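Local coordinates for protein putative nucleotide sugar epimerase/ dehydratase (Bordetella bronchiseptica, PDB 2Q1S) that binds NADH in a Rossmann fold and probably acts as a nucleotide-sugar epimerase or dehydratase in the biosynthesis of the lipopolysaccharide O-antigen, at residues N126-E135 with S184-Y195. Numbering follows the deposited sequence.
Sequences NTLTTLKLYE and SKIFGEFYSVYY. With NAI (1,4-dihydronicotinamide adenine dinucleotide), chain B.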
ATOM      1  N   ASN A 126      -1.316  -7.986   7.147  1.00 35.22           N
ATOM      2  CA  ASN A 126      -2.290  -7.685   6.103  1.00 34.46           C
ATOM      3  C   ASN A 126      -1.665  -7.071   4.827  1.00 35.21           C
ATOM      4  O   ASN A 126      -2.209  -7.225   3.747  1.00 37.68           O
ATOM      5  CB  ASN A 126      -3.412  -6.810   6.685  1.00 36.78           C
ATOM      6  CG  ASN A 126      -4.774  -7.067   6.071  1.00 36.07           C
ATOM      7  OD1 ASN A 126      -4.966  -7.916   5.188  1.00 37.22           O
ATOM      8  ND2 ASN A 126      -5.757  -6.344   6.591  1.00 37.25           N
ATOM      9  N   THR A 127      -0.565  -6.303   4.994  1.00 33.73           N
ATOM     10  CA  THR A 127       0.090  -5.721   3.831  1.00 34.35           C
ATOM     11  C   THR A 127       1.392  -6.469   3.570  1.00 33.93           C
ATOM     12  O   THR A 127       1.628  -6.943   2.435  1.00 35.01           O
ATOM     13  CB  THR A 127       0.385  -4.211   4.028  1.00 34.16           C
ATOM     14  OG1 THR A 127      -0.863  -3.477   4.019  1.00 34.47           O
ATOM     15  CG2 THR A 127       1.240  -3.622   2.883  1.00 35.01           C
ATOM     16  N   LEU A 128       2.217  -6.569   4.596  1.00 33.75           N
ATOM     17  CA  LEU A 128       3.546  -7.153   4.394  1.00 34.23           C
ATOM     18  C   LEU A 128       3.464  -8.639   4.067  1.00 34.91           C
ATOM     19  O   LEU A 128       4.328  -9.169   3.374  1.00 36.38           O
ATOM     20  CB  LEU A 128       4.416  -6.869   5.623  1.00 34.90           C
ATOM     21  CG  LEU A 128       5.851  -7.338   5.566  1.00 35.81           C
ATOM     22  CD1 LEU A 128       6.673  -6.498   4.547  1.00 36.76           C
ATOM     23  CD2 LEU A 128       6.457  -7.274   6.950  1.00 38.57           C
ATOM     24  N   THR A 129       2.402  -9.265   4.557  1.00 36.07           N
ATOM     25  CA  THR A 129       2.156 -10.697   4.259  1.00 37.13           C
ATOM     26  C   THR A 129       2.167 -10.909   2.731  1.00 36.11           C
ATOM     27  O   THR A 129       2.889 -11.781   2.214  1.00 37.61           O
ATOM     28  CB  THR A 129       0.755 -11.059   4.783  1.00 37.56           C
ATOM     29  OG1 THR A 129      -0.153  -9.990   4.442  1.00 37.99           O
ATOM     30  CG2 THR A 129       0.776 -11.285   6.263  1.00 39.40           C
ATOM     31  N   THR A 130       1.376 -10.136   1.996  1.00 35.06           N
ATOM     32  CA  THR A 130       1.272 -10.296   0.556  1.00 35.92           C
ATOM     33  C   THR A 130       2.596 -10.040  -0.155  1.00 35.99           C
ATOM     34  O   THR A 130       3.016 -10.808  -1.043  1.00 36.11           O
ATOM     35  CB  THR A 130       0.180  -9.380   0.006  1.00 37.55           C
ATOM     36  OG1 THR A 130      -1.021  -9.625   0.758  1.00 36.93           O
ATOM     37  CG2 THR A 130      -0.065  -9.659  -1.481  1.00 36.30           C
ATOM     38  N   LEU A 131       3.258  -8.939   0.213  1.00 34.48           N
ATOM     39  CA  LEU A 131       4.509  -8.571  -0.451  1.00 34.04           C
ATOM     40  C   LEU A 131       5.577  -9.672  -0.243  1.00 34.48           C
ATOM     41  O   LEU A 131       6.234 -10.070  -1.222  1.00 35.34           O
ATOM     42  CB  LEU A 131       4.997  -7.219   0.135  1.00 34.10           C
ATOM     43  CG  LEU A 131       6.287  -6.778  -0.561  1.00 33.85           C
ATOM     44  CD1 LEU A 131       6.097  -6.595  -2.063  1.00 36.14           C
ATOM     45  CD2 LEU A 131       6.765  -5.471   0.122  1.00 35.51           C
ATOM     46  N   LYS A 132       5.789 -10.101   0.994  1.00 34.37           N
ATOM     47  CA  LYS A 132       6.847 -11.079   1.268  1.00 34.91           C
ATOM     48  C   LYS A 132       6.518 -12.432   0.623  1.00 35.54           C
ATOM     49  O   LYS A 132       7.412 -13.111   0.120  1.00 37.02           O
ATOM     50  CB  LYS A 132       7.126 -11.213   2.747  1.00 35.36           C
ATOM     51  CG  LYS A 132       7.663  -9.880   3.318  1.00 37.25           C
ATOM     52  CD  LYS A 132       8.155 -10.022   4.748  1.00 37.48           C
ATOM     53  CE  LYS A 132       9.509 -10.728   4.896  1.00 40.78           C
ATOM     54  NZ  LYS A 132       9.999 -10.764   6.300  1.00 41.53           N
ATOM     55  N   LEU A 133       5.241 -12.790   0.629  1.00 35.52           N
ATOM     56  CA  LEU A 133       4.845 -14.041  -0.021  1.00 36.61           C
ATOM     57  C   LEU A 133       5.162 -13.971  -1.494  1.00 36.13           C
ATOM     58  O   LEU A 133       5.813 -14.877  -2.074  1.00 37.66           O
ATOM     59  CB  LEU A 133       3.348 -14.288   0.236  1.00 35.98           C
ATOM     60  CG  LEU A 133       2.833 -15.556  -0.495  1.00 36.79           C
ATOM     61  CD1 LEU A 133       3.463 -16.866  -0.014  1.00 36.87           C
ATOM     62  CD2 LEU A 133       1.326 -15.603  -0.388  1.00 39.70           C
ATOM     63  N   TYR A 134       4.687 -12.926  -2.173  1.00 35.17           N
ATOM     64  CA  TYR A 134       4.863 -12.793  -3.610  1.00 35.69           C
ATOM     65  C   TYR A 134       6.344 -12.728  -3.979  1.00 35.40           C
ATOM     66  O   TYR A 134       6.787 -13.296  -4.990  1.00 35.29           O
ATOM     67  CB  TYR A 134       4.133 -11.555  -4.098  1.00 35.90           C
ATOM     68  CG  TYR A 134       2.621 -11.704  -4.170  1.00 36.08           C
ATOM     69  CD1 TYR A 134       1.970 -12.879  -3.703  1.00 36.74           C
ATOM     70  CD2 TYR A 134       1.835 -10.679  -4.694  1.00 36.13           C
ATOM     71  CE1 TYR A 134       0.593 -13.010  -3.815  1.00 35.17           C
ATOM     72  CE2 TYR A 134       0.461 -10.775  -4.788  1.00 36.76           C
ATOM     73  CZ  TYR A 134      -0.173 -11.943  -4.331  1.00 35.77           C
ATOM     74  OH  TYR A 134      -1.548 -12.051  -4.438  1.00 38.60           O
ATOM     75  N   GLU A 135       7.129 -12.038  -3.149  1.00 36.62           N
ATOM     76  CA  GLU A 135       8.567 -11.925  -3.400  1.00 37.47           C
ATOM     77  C   GLU A 135       9.253 -13.298  -3.386  1.00 37.88           C
ATOM     78  O   GLU A 135      10.157 -13.563  -4.183  1.00 37.45           O
ATOM     79  CB  GLU A 135       9.198 -10.978  -2.372  1.00 37.42           C
ATOM     80  CG  GLU A 135      10.677 -10.691  -2.575  1.00 38.50           C
ATOM     81  CD  GLU A 135      11.040  -9.972  -3.880  1.00 36.79           C
ATOM     82  OE1 GLU A 135      10.188  -9.507  -4.688  1.00 35.89           O
ATOM     83  OE2 GLU A 135      12.268  -9.938  -4.128  1.00 41.82           O
ATOM     84  N   SER A 184      -5.017  -2.128   3.286  1.00 34.33           N
ATOM     85  CA  SER A 184      -4.200  -3.348   3.079  1.00 35.39           C
ATOM     86  C   SER A 184      -4.793  -4.272   2.025  1.00 36.82           C
ATOM     87  O   SER A 184      -4.057  -4.846   1.197  1.00 36.82           O
ATOM     88  CB  SER A 184      -4.123  -4.116   4.376  1.00 35.14           C
ATOM     89  OG  SER A 184      -3.217  -3.491   5.274  1.00 34.86           O
ATOM     90  N   LYS A 185      -6.125  -4.427   2.020  1.00 36.23           N
ATOM     91  CA  LYS A 185      -6.732  -5.316   1.022  1.00 36.80           C
ATOM     92  C   LYS A 185      -6.492  -4.782  -0.390  1.00 37.35           C
ATOM     93  O   LYS A 185      -6.135  -5.516  -1.300  1.00 37.32           O
ATOM     94  CB  LYS A 185      -8.258  -5.513   1.268  1.00 37.65           C
ATOM     95  CG  LYS A 185      -8.600  -6.202   2.587  1.00 37.12           C
ATOM     96  CD  LYS A 185      -7.770  -7.424   2.877  1.00 38.29           C
ATOM     97  CE  LYS A 185      -7.941  -8.521   1.840  1.00 36.47           C
ATOM     98  NZ  LYS A 185      -7.167  -9.785   2.216  1.00 38.28           N
ATOM     99  N   ILE A 186      -6.603  -3.479  -0.563  1.00 36.46           N
ATOM    100  CA  ILE A 186      -6.378  -2.838  -1.873  1.00 38.25           C
ATOM    101  C   ILE A 186      -4.883  -2.961  -2.241  1.00 37.03           C
ATOM    102  O   ILE A 186      -4.523  -3.237  -3.400  1.00 36.89           O
ATOM    103  CB  ILE A 186      -6.819  -1.354  -1.821  1.00 38.88           C
ATOM    104  CG1 ILE A 186      -8.345  -1.281  -1.788  1.00 41.21           C
ATOM    105  CG2 ILE A 186      -6.119  -0.503  -2.904  1.00 43.26           C
ATOM    106  CD1 ILE A 186      -8.862   0.158  -1.506  1.00 42.58           C
ATOM    107  N   PHE A 187      -4.015  -2.753  -1.252  1.00 35.74           N
ATOM    108  CA  PHE A 187      -2.587  -2.804  -1.533  1.00 35.90           C
ATOM    109  C   PHE A 187      -2.212  -4.192  -2.070  1.00 36.08           C
ATOM    110  O   PHE A 187      -1.364  -4.319  -2.963  1.00 37.45           O
ATOM    111  CB  PHE A 187      -1.753  -2.503  -0.283  1.00 35.58           C
ATOM    112  CG  PHE A 187      -1.894  -1.065   0.251  1.00 36.27           C
ATOM    113  CD1 PHE A 187      -2.550  -0.066  -0.474  1.00 36.78           C
ATOM    114  CD2 PHE A 187      -1.314  -0.727   1.477  1.00 38.97           C
ATOM    115  CE1 PHE A 187      -2.642   1.240   0.033  1.00 36.49           C
ATOM    116  CE2 PHE A 187      -1.434   0.604   1.978  1.00 38.53           C
ATOM    117  CZ  PHE A 187      -2.075   1.533   1.238  1.00 38.13           C
ATOM    118  N   GLY A 188      -2.861  -5.238  -1.535  1.00 36.43           N
ATOM    119  CA  GLY A 188      -2.584  -6.592  -2.011  1.00 36.27           C
ATOM    120  C   GLY A 188      -3.065  -6.762  -3.468  1.00 35.92           C
ATOM    121  O   GLY A 188      -2.478  -7.559  -4.225  1.00 36.45           O
ATOM    122  N   GLU A 189      -4.098  -6.021  -3.888  1.00 35.84           N
ATOM    123  CA  GLU A 189      -4.451  -5.992  -5.325  1.00 36.57           C
ATOM    124  C   GLU A 189      -3.370  -5.336  -6.176  1.00 36.20           C
ATOM    125  O   GLU A 189      -2.984  -5.879  -7.224  1.00 37.08           O
ATOM    126  CB  GLU A 189      -5.799  -5.362  -5.589  1.00 36.55           C
ATOM    127  CG  GLU A 189      -7.019  -6.168  -5.021  1.00 35.77           C
ATOM    128  CD  GLU A 189      -8.292  -5.913  -5.800  1.00 38.26           C
ATOM    129  OE1 GLU A 189      -8.253  -5.806  -7.037  1.00 37.29           O
ATOM    130  OE2 GLU A 189      -9.334  -5.806  -5.101  1.00 40.27           O
ATOM    131  N   PHE A 190      -2.826  -4.203  -5.699  1.00 36.00           N
ATOM    132  CA  PHE A 190      -1.694  -3.556  -6.381  1.00 35.80           C
ATOM    133  C   PHE A 190      -0.557  -4.567  -6.540  1.00 35.73           C
ATOM    134  O   PHE A 190       0.008  -4.702  -7.639  1.00 36.38           O
ATOM    135  CB  PHE A 190      -1.184  -2.318  -5.604  1.00 36.14           C
ATOM    136  CG  PHE A 190      -1.951  -1.053  -5.869  1.00 35.62           C
ATOM    137  CD1 PHE A 190      -1.556  -0.204  -6.887  1.00 36.35           C
ATOM    138  CD2 PHE A 190      -2.979  -0.641  -5.024  1.00 37.82           C
ATOM    139  CE1 PHE A 190      -2.246   1.028  -7.121  1.00 37.17           C
ATOM    140  CE2 PHE A 190      -3.686   0.555  -5.249  1.00 38.03           C
ATOM    141  CZ  PHE A 190      -3.288   1.396  -6.281  1.00 35.40           C
ATOM    142  N   TYR A 191      -0.187  -5.246  -5.453  1.00 36.03           N
ATOM    143  CA  TYR A 191       0.908  -6.204  -5.518  1.00 35.53           C
ATOM    144  C   TYR A 191       0.606  -7.323  -6.498  1.00 35.87           C
ATOM    145  O   TYR A 191       1.483  -7.815  -7.228  1.00 36.95           O
ATOM    146  CB  TYR A 191       1.200  -6.838  -4.153  1.00 36.11           C
ATOM    147  CG  TYR A 191       1.734  -5.866  -3.097  1.00 35.24           C
ATOM    148  CD1 TYR A 191       2.600  -4.820  -3.405  1.00 36.60           C
ATOM    149  CD2 TYR A 191       1.401  -6.043  -1.745  1.00 35.82           C
ATOM    150  CE1 TYR A 191       3.104  -3.988  -2.400  1.00 34.83           C
ATOM    151  CE2 TYR A 191       1.864  -5.225  -0.763  1.00 34.99           C
ATOM    152  CZ  TYR A 191       2.747  -4.181  -1.038  1.00 36.45           C
ATOM    153  OH  TYR A 191       3.229  -3.409   0.020  1.00 36.98           O
ATOM    154  N   SER A 192      -0.651  -7.771  -6.482  1.00 37.04           N
ATOM    155  CA  SER A 192      -1.049  -8.873  -7.349  1.00 37.03           C
ATOM    156  C   SER A 192      -0.878  -8.503  -8.824  1.00 36.93           C
ATOM    157  O   SER A 192      -0.442  -9.333  -9.664  1.00 38.62           O
ATOM    158  CB  SER A 192      -2.504  -9.247  -7.047  1.00 38.68           C
ATOM    159  OG  SER A 192      -2.641  -9.829  -5.776  1.00 38.30           O
ATOM    160  N   VAL A 193      -1.240  -7.286  -9.167  1.00 36.99           N
ATOM    161  CA  VAL A 193      -1.084  -6.806 -10.535  1.00 37.10           C
ATOM    162  C   VAL A 193       0.413  -6.639 -10.902  1.00 36.19           C
ATOM    163  O   VAL A 193       0.861  -7.066 -11.979  1.00 35.96           O
ATOM    164  CB  VAL A 193      -1.887  -5.497 -10.756  1.00 37.16           C
ATOM    165  CG1 VAL A 193      -1.556  -4.850 -12.097  1.00 38.59           C
ATOM    166  CG2 VAL A 193      -3.423  -5.791 -10.661  1.00 38.72           C
ATOM    167  N   TYR A 194       1.181  -6.035  -9.982  1.00 36.65           N
ATOM    168  CA  TYR A 194       2.603  -5.822 -10.252  1.00 35.77           C
ATOM    169  C   TYR A 194       3.401  -7.100 -10.437  1.00 35.83           C
ATOM    170  O   TYR A 194       4.159  -7.251 -11.402  1.00 35.01           O
ATOM    171  CB  TYR A 194       3.248  -5.019  -9.132  1.00 34.88           C
ATOM    172  CG  TYR A 194       4.745  -4.930  -9.289  1.00 34.58           C
ATOM    173  CD1 TYR A 194       5.325  -4.034 -10.183  1.00 36.64           C
ATOM    174  CD2 TYR A 194       5.591  -5.767  -8.536  1.00 35.29           C
ATOM    175  CE1 TYR A 194       6.717  -3.995 -10.353  1.00 35.68           C
ATOM    176  CE2 TYR A 194       6.979  -5.737  -8.690  1.00 36.09           C
ATOM    177  CZ  TYR A 194       7.522  -4.841  -9.609  1.00 36.07           C
ATOM    178  OH  TYR A 194       8.882  -4.770  -9.795  1.00 35.69           O
ATOM    179  N   TYR A 195       3.224  -8.053  -9.533  1.00 34.68           N
ATOM    180  CA  TYR A 195       4.005  -9.289  -9.648  1.00 35.55           C
ATOM    181  C   TYR A 195       3.619 -10.096 -10.879  1.00 35.40           C
ATOM    182  O   TYR A 195       4.471 -10.828 -11.444  1.00 35.94           O
ATOM    183  CB  TYR A 195       3.875 -10.114  -8.356  1.00 34.53           C
ATOM    184  CG  TYR A 195       4.891  -9.664  -7.335  1.00 34.35           C
ATOM    185  CD1 TYR A 195       4.600  -8.605  -6.465  1.00 33.96           C
ATOM    186  CD2 TYR A 195       6.154 -10.257  -7.278  1.00 35.37           C
ATOM    187  CE1 TYR A 195       5.544  -8.165  -5.537  1.00 35.21           C
ATOM    188  CE2 TYR A 195       7.076  -9.819  -6.367  1.00 37.07           C
ATOM    189  CZ  TYR A 195       6.773  -8.776  -5.483  1.00 35.58           C
ATOM    190  OH  TYR A 195       7.770  -8.370  -4.633  1.00 35.96           O
TER
HETATM  191  PA  NAI B 358      -9.984 -15.081   9.402  1.00 26.26           P
HETATM  192  O1A NAI B 358      -9.453 -14.058  10.340  1.00 27.38           O
HETATM  193  O2A NAI B 358     -10.806 -16.263   9.969  1.00 27.58           O
HETATM  194  O5B NAI B 358      -8.877 -15.655   8.490  1.00 24.32           O
HETATM  195  C5B NAI B 358      -7.590 -15.061   8.289  1.00 25.68           C
HETATM  196  C4B NAI B 358      -6.485 -16.011   8.716  1.00 25.86           C
HETATM  197  O4B NAI B 358      -5.231 -15.361   8.536  1.00 25.52           O
HETATM  198  C3B NAI B 358      -6.606 -16.378  10.219  1.00 27.51           C
HETATM  199  O3B NAI B 358      -6.564 -17.806  10.375  1.00 26.53           O
HETATM  200  C2B NAI B 358      -5.347 -15.767  10.818  1.00 26.06           C
HETATM  201  O2B NAI B 358      -4.748 -16.455  11.959  1.00 27.11           O
HETATM  202  C1B NAI B 358      -4.387 -15.791   9.626  1.00 24.21           C
HETATM  203  N9A NAI B 358      -3.246 -14.900   9.743  1.00 24.91           N
HETATM  204  C8A NAI B 358      -3.231 -13.637  10.268  1.00 24.42           C
HETATM  205  N7A NAI B 358      -2.001 -13.132  10.152  1.00 23.62           N
HETATM  206  C5A NAI B 358      -1.189 -14.040   9.539  1.00 25.90           C
HETATM  207  C6A NAI B 358       0.218 -14.133   9.125  1.00 25.81           C
HETATM  208  N6A NAI B 358       1.100 -13.144   9.313  1.00 25.19           N
HETATM  209  N1A NAI B 358       0.667 -15.272   8.512  1.00 25.88           N
HETATM  210  C2A NAI B 358      -0.212 -16.293   8.318  1.00 25.34           C
HETATM  211  N3A NAI B 358      -1.514 -16.308   8.650  1.00 25.66           N
HETATM  212  C4A NAI B 358      -2.069 -15.202   9.261  1.00 25.41           C
HETATM  213  O3  NAI B 358     -10.924 -14.238   8.420  1.00 25.79           O
HETATM  214  PN  NAI B 358     -11.702 -14.713   7.074  1.00 27.64           P
HETATM  215  O1N NAI B 358     -13.016 -14.110   7.047  1.00 29.13           O
HETATM  216  O2N NAI B 358     -11.458 -16.196   6.951  1.00 28.29           O
HETATM  217  O5D NAI B 358     -10.757 -14.023   5.927  1.00 28.03           O
HETATM  218  C5D NAI B 358     -10.094 -14.798   4.914  1.00 28.88           C
HETATM  219  C4D NAI B 358      -9.722 -13.838   3.783  1.00 26.97           C
HETATM  220  O4D NAI B 358     -10.904 -13.356   3.189  1.00 26.65           O
HETATM  221  C3D NAI B 358      -9.018 -12.576   4.283  1.00 26.52           C
HETATM  222  O3D NAI B 358      -7.970 -12.276   3.352  1.00 24.17           O
HETATM  223  C2D NAI B 358     -10.092 -11.531   4.286  1.00 28.71           C
HETATM  224  O2D NAI B 358      -9.537 -10.197   4.136  1.00 27.69           O
HETATM  225  C1D NAI B 358     -10.912 -11.917   3.087  1.00 30.17           C
HETATM  226  N1N NAI B 358     -12.269 -11.436   3.124  1.00 30.03           N
HETATM  227  C2N NAI B 358     -13.219 -11.968   3.962  1.00 32.97           C
HETATM  228  C3N NAI B 358     -14.528 -11.497   3.952  1.00 29.63           C
HETATM  229  C7N NAI B 358     -15.594 -12.063   4.886  1.00 31.26           C
HETATM  230  O7N NAI B 358     -16.725 -11.616   4.808  1.00 31.06           O
HETATM  231  N7N NAI B 358     -15.213 -13.059   5.727  1.00 32.02           N
HETATM  232  C4N NAI B 358     -14.916 -10.491   3.026  1.00 31.53           C
HETATM  233  C5N NAI B 358     -13.914  -9.990   2.146  1.00 31.23           C
HETATM  234  C6N NAI B 358     -12.620 -10.506   2.199  1.00 33.46           C
HETATM  235  O   HOH W   1      -2.502  -7.376   1.131  1.00 26.62           O
HETATM  236  O   HOH W   2      -4.456  -8.968   2.698  1.00 29.33           O
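Tyr134 reaches from helix 128-135 into a hole formed by Gly188, Tyr191, Ser192 and Tyr195 of helix 184-195, a knob-into-hole fit between two nearly parallel helices whose axes approach to 9.3 Å. Its CB sits over the centre of the Tyr195 ring, 3.7 Å from the centroid. Farther out, at CD2, the edge of the Tyr134 ring is directed at that same face, an offset edge-to-face pair with planes 68° apart, and CD2 also touches Tyr191 CB. CE2 passes Ser192 CA, and Tyr134 OH donates to Ser192 OG at 2.8 Å. Ser192 OG hands its own proton to Gly188 O, which the Ser192 amide reaches from the opposite face of the carbonyl plane. Tyr195 OH closes the far end, donating over 2.7 Å to the anti side of Glu135 OE1, an oxygen that also pairs with Lys138.

Midway along the helices, Leu131 CB covers one face of the Tyr191 ring while Thr130 CG2 meets its edge. Near the cofactor, water 1 lies within hydrogen-bonding distance of Asn126 O, Ser184 O and Thr130 OG1, the last also bonded to His105. Water 2 links Asn126 OD1 to Lys185 NZ; Asp122 and Thr108 hold the amide. With bends at chi2 (-46°) and chi3 (-62°), Lys185 NZ donates to O3D of the nicotinamide ribose at 2.9 Å, to O2D and to Ser149 O. The far end thus buries its aromatic hydroxyls against Ser192 and Glu135, whereas at the cofactor end water and Asn126 probably help position the NADH-binding lysine.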